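Possible galactose mutarotase (Streptomyces platensis subsp. rosaceus, PDB 4RNL) is of unproven function but probably interconverts the alpha and beta anomers of galactose or a related aldose, as aldose 1-epimerases do. Local coordinates at residues Thr104-Gly108 with Arg109-His113; Phe312-Ser315 with Pro316-Asp320. All coordinates share one frame; numbering follows the deposited sequence.

Contact 1. Residues Thr104-Gly108 with Arg109-His113; sequences TPNNG and RHSLH
Thr104 meets Ser111 through a water: its carbonyl O accepts from water 1, which also lies 2.7 Å from Ser111 OG. Turning OG anti to the backbone N, chi1 162°, brings the hydroxyl to that water. Pro105, the centre of an inverse gamma turn, then bends the chain back; its CB rests on the carbonyl of Arg109, and its CA makes a CA-H...O contact of 3.4 Å with His110 O. Asn106 grips the backbone of Leu112 from both ends of its amide: OD1 accepts from Leu112 N at 2.8 Å and ND2 donates to Leu112 O at 3.0 Å. Both bonds lie in the plane of the acceptor carbonyl and on a lone pair, and Leu112 O lies in the amide plane, so the flat group is fixed in rotation and mimics a strand partner for Leu112. Asn106 and Asn107 both oppose His110, a classic beta bulge next to the type II' turn that runs from Asn107 to His110. Two backbone bonds close it, Asn107 N to His110 O and His110 N to Asn107 O, each 3.0 Å. The Asn107 side chain slants across that of Leu112, CB to CB 3.6 Å, while its OD1 takes a hydrogen bond from Arg88. Gly108 follows with positive phi (59°), as the first central residue of a type II' turn needs. Beyond it, Ser111 and His113 bond through their backbones to Ile89 and Asn87, pairing strand 111-112 antiparallel with strand 88-89, and the His110 ring spans Gly91 N and Thr213 OG1 with its two nitrogens.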
loop_
_atom_site.group_PDB
_atom_site.type_symbol
_atom_site.label_atom_id
_atom_site.label_comp_id
_atom_site.label_asym_id
_atom_site.label_seq_id
_atom_site.Cartn_x
_atom_site.Cartn_y
_atom_site.Cartn_z
ATOM N N THR A 104 -16.553 11.867 -4.972
ATOM C CA THR A 104 -17.431 11.558 -3.845
ATOM C C THR A 104 -16.695 11.832 -2.538
ATOM O O THR A 104 -15.592 11.322 -2.324
ATOM C CB THR A 104 -17.854 10.088 -3.871
ATOM O OG1 THR A 104 -18.591 9.836 -5.072
ATOM C CG2 THR A 104 -18.727 9.746 -2.651
ATOM N N PRO A 105 -17.299 12.645 -1.659
ATOM C CA PRO A 105 -16.630 12.924 -0.384
ATOM C C PRO A 105 -16.816 11.765 0.588
ATOM O O PRO A 105 -17.791 11.752 1.343
ATOM C CB PRO A 105 -17.354 14.176 0.124
ATOM C CG PRO A 105 -18.742 14.075 -0.471
ATOM C CD PRO A 105 -18.582 13.358 -1.797
ATOM N N ASN A 106 -15.901 10.801 0.565
ATOM C CA ASN A 106 -16.008 9.629 1.437
ATOM C C ASN A 106 -15.181 9.744 2.720
ATOM O O ASN A 106 -15.159 8.826 3.540
ATOM C CB ASN A 106 -15.632 8.351 0.675
ATOM C CG ASN A 106 -14.177 8.329 0.257
ATOM O OD1 ASN A 106 -13.580 9.376 0.001
ATOM N ND2 ASN A 106 -13.590 7.132 0.200
ATOM N N ASN A 107 -14.510 10.875 2.899
ATOM C CA ASN A 107 -13.702 11.103 4.096
ATOM C C ASN A 107 -13.945 12.517 4.604
ATOM O O ASN A 107 -13.151 13.428 4.349
ATOM C CB ASN A 107 -12.221 10.866 3.771
ATOM C CG ASN A 107 -11.297 11.131 4.953
ATOM O OD1 ASN A 107 -10.282 11.811 4.815
ATOM N ND2 ASN A 107 -11.644 10.594 6.113
ATOM N N GLY A 108 -15.053 12.705 5.317
ATOM C CA GLY A 108 -15.503 14.049 5.640
ATOM C C GLY A 108 -15.736 14.799 4.342
ATOM O O GLY A 108 -16.479 14.335 3.477
ATOM N N ARG A 109 -15.083 15.946 4.182
ATOM C CA ARG A 109 -15.270 16.749 2.980
ATOM C C ARG A 109 -14.386 16.273 1.840
ATOM O O ARG A 109 -14.549 16.714 0.700
ATOM C CB ARG A 109 -14.972 18.223 3.271
ATOM C CG ARG A 109 -16.031 18.911 4.112
ATOM C CD ARG A 109 -15.592 20.308 4.513
ATOM N NE ARG A 109 -15.849 20.552 5.931
ATOM C CZ ARG A 109 -16.654 21.497 6.405
ATOM N NH1 ARG A 109 -17.284 22.317 5.576
ATOM N NH2 ARG A 109 -16.819 21.626 7.715
ATOM N N HIS A 110 -13.457 15.374 2.152
ATOM C CA HIS A 110 -12.405 15.002 1.216
ATOM C C HIS A 110 -12.682 13.681 0.513
ATOM O O HIS A 110 -13.518 12.890 0.949
ATOM C CB HIS A 110 -11.059 14.900 1.945
ATOM C CG HIS A 110 -10.747 16.084 2.804
ATOM N ND1 HIS A 110 -10.872 17.379 2.355
ATOM C CD2 HIS A 110 -10.306 16.168 4.081
ATOM C CE1 HIS A 110 -10.533 18.215 3.322
ATOM N NE2 HIS A 110 -10.186 17.502 4.381
ATOM N N SER A 111 -11.960 13.449 -0.578
ATOM C CA SER A 111 -11.925 12.138 -1.215
ATOM C C SER A 111 -10.713 11.357 -0.717
ATOM O O SER A 111 -9.602 11.900 -0.657
ATOM C CB SER A 111 -11.844 12.306 -2.733
ATOM O OG SER A 111 -11.389 11.108 -3.343
ATOM N N LEU A 112 -10.916 10.086 -0.362
ATOM C CA LEU A 112 -9.828 9.247 0.157
ATOM C C LEU A 112 -9.724 7.955 -0.633
ATOM O O LEU A 112 -10.740 7.287 -0.870
ATOM C CB LEU A 112 -10.069 8.899 1.633
ATOM C CG LEU A 112 -9.150 7.849 2.268
ATOM C CD1 LEU A 112 -7.720 8.360 2.408
ATOM C CD2 LEU A 112 -9.703 7.423 3.618
ATOM N N HIS A 113 -8.503 7.619 -1.046
ATOM C CA HIS A 113 -8.186 6.303 -1.617
ATOM C C HIS A 113 -9.067 5.931 -2.806
ATOM O O HIS A 113 -9.440 4.768 -2.983
ATOM C CB HIS A 113 -8.272 5.204 -0.537
ATOM C CG HIS A 113 -7.191 5.278 0.503
ATOM N ND1 HIS A 113 -5.957 5.840 0.264
ATOM C CD2 HIS A 113 -7.162 4.843 1.787
ATOM C CE1 HIS A 113 -5.214 5.758 1.354
ATOM N NE2 HIS A 113 -5.921 5.150 2.294
HETATM O O HOH W 1 -13.837 9.944 -3.519
#

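Contact 2. Residues Phe312-Ser315 with Pro316-Asp320; sequences FPDS and PNRPD
Asp314 lays its carboxylate across the side chain of Asn317, with OD1 3.4 Å from Asn317 CB and the carboxylate and amide planes 58° apart. Asn317 ND2 donates to Asp314 OD1 at 3.0 Å, a fairly straight bond (163°) that arrives on the syn side, somewhat out of the carboxylate plane. The same oxygen also accepts from Ala90 N, and ND2 has a second acceptor in Ser93 O, so both groups are held by partners beyond the turn. The other carboxylate oxygen, OD2, reaches Arg318 NH2 through water 2, which donates to the acid and accepts from the guanidinium; the direct separation from Asp314 OD2 to Arg318 NH2 is 5.6 Å. Arg318 packs its CG against Asp314 O at 3.3 Å, then folds at chi2 and chi3, which swings the guanidinium back over to Asp320. There NE and NH1 grip OD1 and OD2 side-on, one nitrogen to each oxygen and both on syn lone pairs, a bidentate salt bridge with the acid in the guanidinium plane. NH1 and NH2 also donate to Gly219 O and Val217 O, so the group is held along its rim by several acceptors.

Two turns run together in the backbone that carries these side chains. A type II turn from Phe312 to Ser315, with Ser315 OG bonded to Phe312 O, passes into a short 3-10 segment, where Asn317 N bonds to Asp314 O and Arg318 N to Ser315 O (2.9 Å). This loop joins strand 305-310 to strand 325-326: Pro316 and Asn317 lean on strands 88-89 and 93-96, while Phe312 and Pro313 pack on strand 242-246.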
loop_
_atom_site.group_PDB
_atom_site.type_symbol
_atom_site.label_atom_id
_atom_site.label_comp_id
_atom_site.label_asym_id
_atom_site.label_seq_id
_atom_site.Cartn_x
_atom_site.Cartn_y
_atom_site.Cartn_z
ATOM N N PHE A 312 2.667 12.478 -3.105
ATOM C CA PHE A 312 2.235 13.179 -1.890
ATOM C C PHE A 312 0.718 13.384 -1.832
ATOM O O PHE A 312 0.069 13.544 -2.872
ATOM C CB PHE A 312 2.899 14.565 -1.804
ATOM C CG PHE A 312 4.408 14.549 -1.774
ATOM C CD1 PHE A 312 5.130 13.365 -1.646
ATOM C CD2 PHE A 312 5.107 15.747 -1.864
ATOM C CE1 PHE A 312 6.524 13.386 -1.619
ATOM C CE2 PHE A 312 6.491 15.776 -1.837
ATOM C CZ PHE A 312 7.201 14.589 -1.714
ATOM N N PRO A 313 0.142 13.395 -0.611
ATOM C CA PRO A 313 -1.284 13.703 -0.433
ATOM C C PRO A 313 -1.659 15.020 -1.095
ATOM O O PRO A 313 -0.870 15.968 -1.052
ATOM C CB PRO A 313 -1.427 13.839 1.089
ATOM C CG PRO A 313 -0.350 12.943 1.636
ATOM C CD PRO A 313 0.802 13.067 0.669
ATOM N N ASP A 314 -2.844 15.058 -1.703
ATOM C CA ASP A 314 -3.421 16.272 -2.280
ATOM C C ASP A 314 -2.635 16.828 -3.469
ATOM O O ASP A 314 -2.749 18.007 -3.794
ATOM C CB ASP A 314 -3.616 17.366 -1.216
ATOM C CG ASP A 314 -4.649 18.401 -1.634
ATOM O OD1 ASP A 314 -5.605 18.016 -2.346
ATOM O OD2 ASP A 314 -4.510 19.595 -1.272
ATOM N N SER A 315 -1.841 15.984 -4.124
ATOM C CA SER A 315 -1.061 16.453 -5.282
ATOM C C SER A 315 -1.881 17.080 -6.416
ATOM O O SER A 315 -1.417 18.048 -7.041
ATOM C CB SER A 315 -0.147 15.342 -5.822
ATOM O OG SER A 315 0.818 14.966 -4.843
ATOM N N PRO A 316 -3.100 16.567 -6.687
ATOM C CA PRO A 316 -3.869 17.225 -7.753
ATOM C C PRO A 316 -4.249 18.677 -7.442
ATOM O O PRO A 316 -4.665 19.406 -8.343
ATOM C CB PRO A 316 -5.126 16.352 -7.856
ATOM C CG PRO A 316 -4.642 14.987 -7.450
ATOM C CD PRO A 316 -3.722 15.286 -6.291
ATOM N N ASN A 317 -4.106 19.091 -6.187
ATOM C CA ASN A 317 -4.349 20.485 -5.815
ATOM C C ASN A 317 -3.074 21.223 -5.438
ATOM O O ASN A 317 -3.124 22.358 -4.968
ATOM C CB ASN A 317 -5.332 20.547 -4.642
ATOM C CG ASN A 317 -6.742 20.220 -5.057
ATOM O OD1 ASN A 317 -7.248 20.771 -6.041
ATOM N ND2 ASN A 317 -7.387 19.306 -4.325
ATOM N N ARG A 318 -1.933 20.569 -5.634
ATOM C CA ARG A 318 -0.638 21.105 -5.223
ATOM C C ARG A 318 0.381 20.988 -6.354
ATOM O O ARG A 318 1.095 19.988 -6.449
ATOM C CB ARG A 318 -0.129 20.340 -3.994
ATOM C CG ARG A 318 -0.930 20.590 -2.718
ATOM C CD ARG A 318 -0.751 22.026 -2.216
ATOM N NE ARG A 318 0.632 22.330 -1.833
ATOM C CZ ARG A 318 1.080 22.341 -0.579
ATOM N NH1 ARG A 318 2.349 22.629 -0.323
ATOM N NH2 ARG A 318 0.258 22.055 0.422
ATOM N N PRO A 319 0.458 22.012 -7.221
ATOM C CA PRO A 319 1.364 21.910 -8.368
ATOM C C PRO A 319 2.837 21.948 -7.954
ATOM O O PRO A 319 3.702 21.639 -8.776
ATOM C CB PRO A 319 1.015 23.149 -9.213
ATOM C CG PRO A 319 -0.314 23.603 -8.727
ATOM C CD PRO A 319 -0.362 23.233 -7.271
ATOM N N ASP A 320 3.117 22.301 -6.702
ATOM C CA ASP A 320 4.494 22.271 -6.212
ATOM C C ASP A 320 4.984 20.857 -5.878
ATOM O O ASP A 320 6.189 20.636 -5.711
ATOM C CB ASP A 320 4.669 23.199 -5.005
ATOM C CG ASP A 320 3.685 22.902 -3.881
ATOM O OD1 ASP A 320 2.492 22.656 -4.171
ATOM O OD2 ASP A 320 4.099 22.937 -2.698
HETATM O O HOH W 2 -2.509 20.809 0.291
#

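How the contacts relate
From the N terminus, the chain leaves strand 99-102 and contact 1 closes a tight turn in the loop that leads into strand 111-112. Some two hundred residues later, strand 305-310 leaves the seven-stranded sheet and contact 2 winds the loop leading toward strand 325-326. The two lie in series, neither nested nor crossed, on the same side of the chain's centre; the centres of contact 1 and contact 2 are about 15 Å apart and their nearest atoms about 7 Å, without touching. Residues 87-93 bridge that interval: strand 88-89 pairs with strand 111-112 of contact 1, while Ile89, Ala90 and Ser93 meet contact 2. Both loops thus hold the same early chain segment.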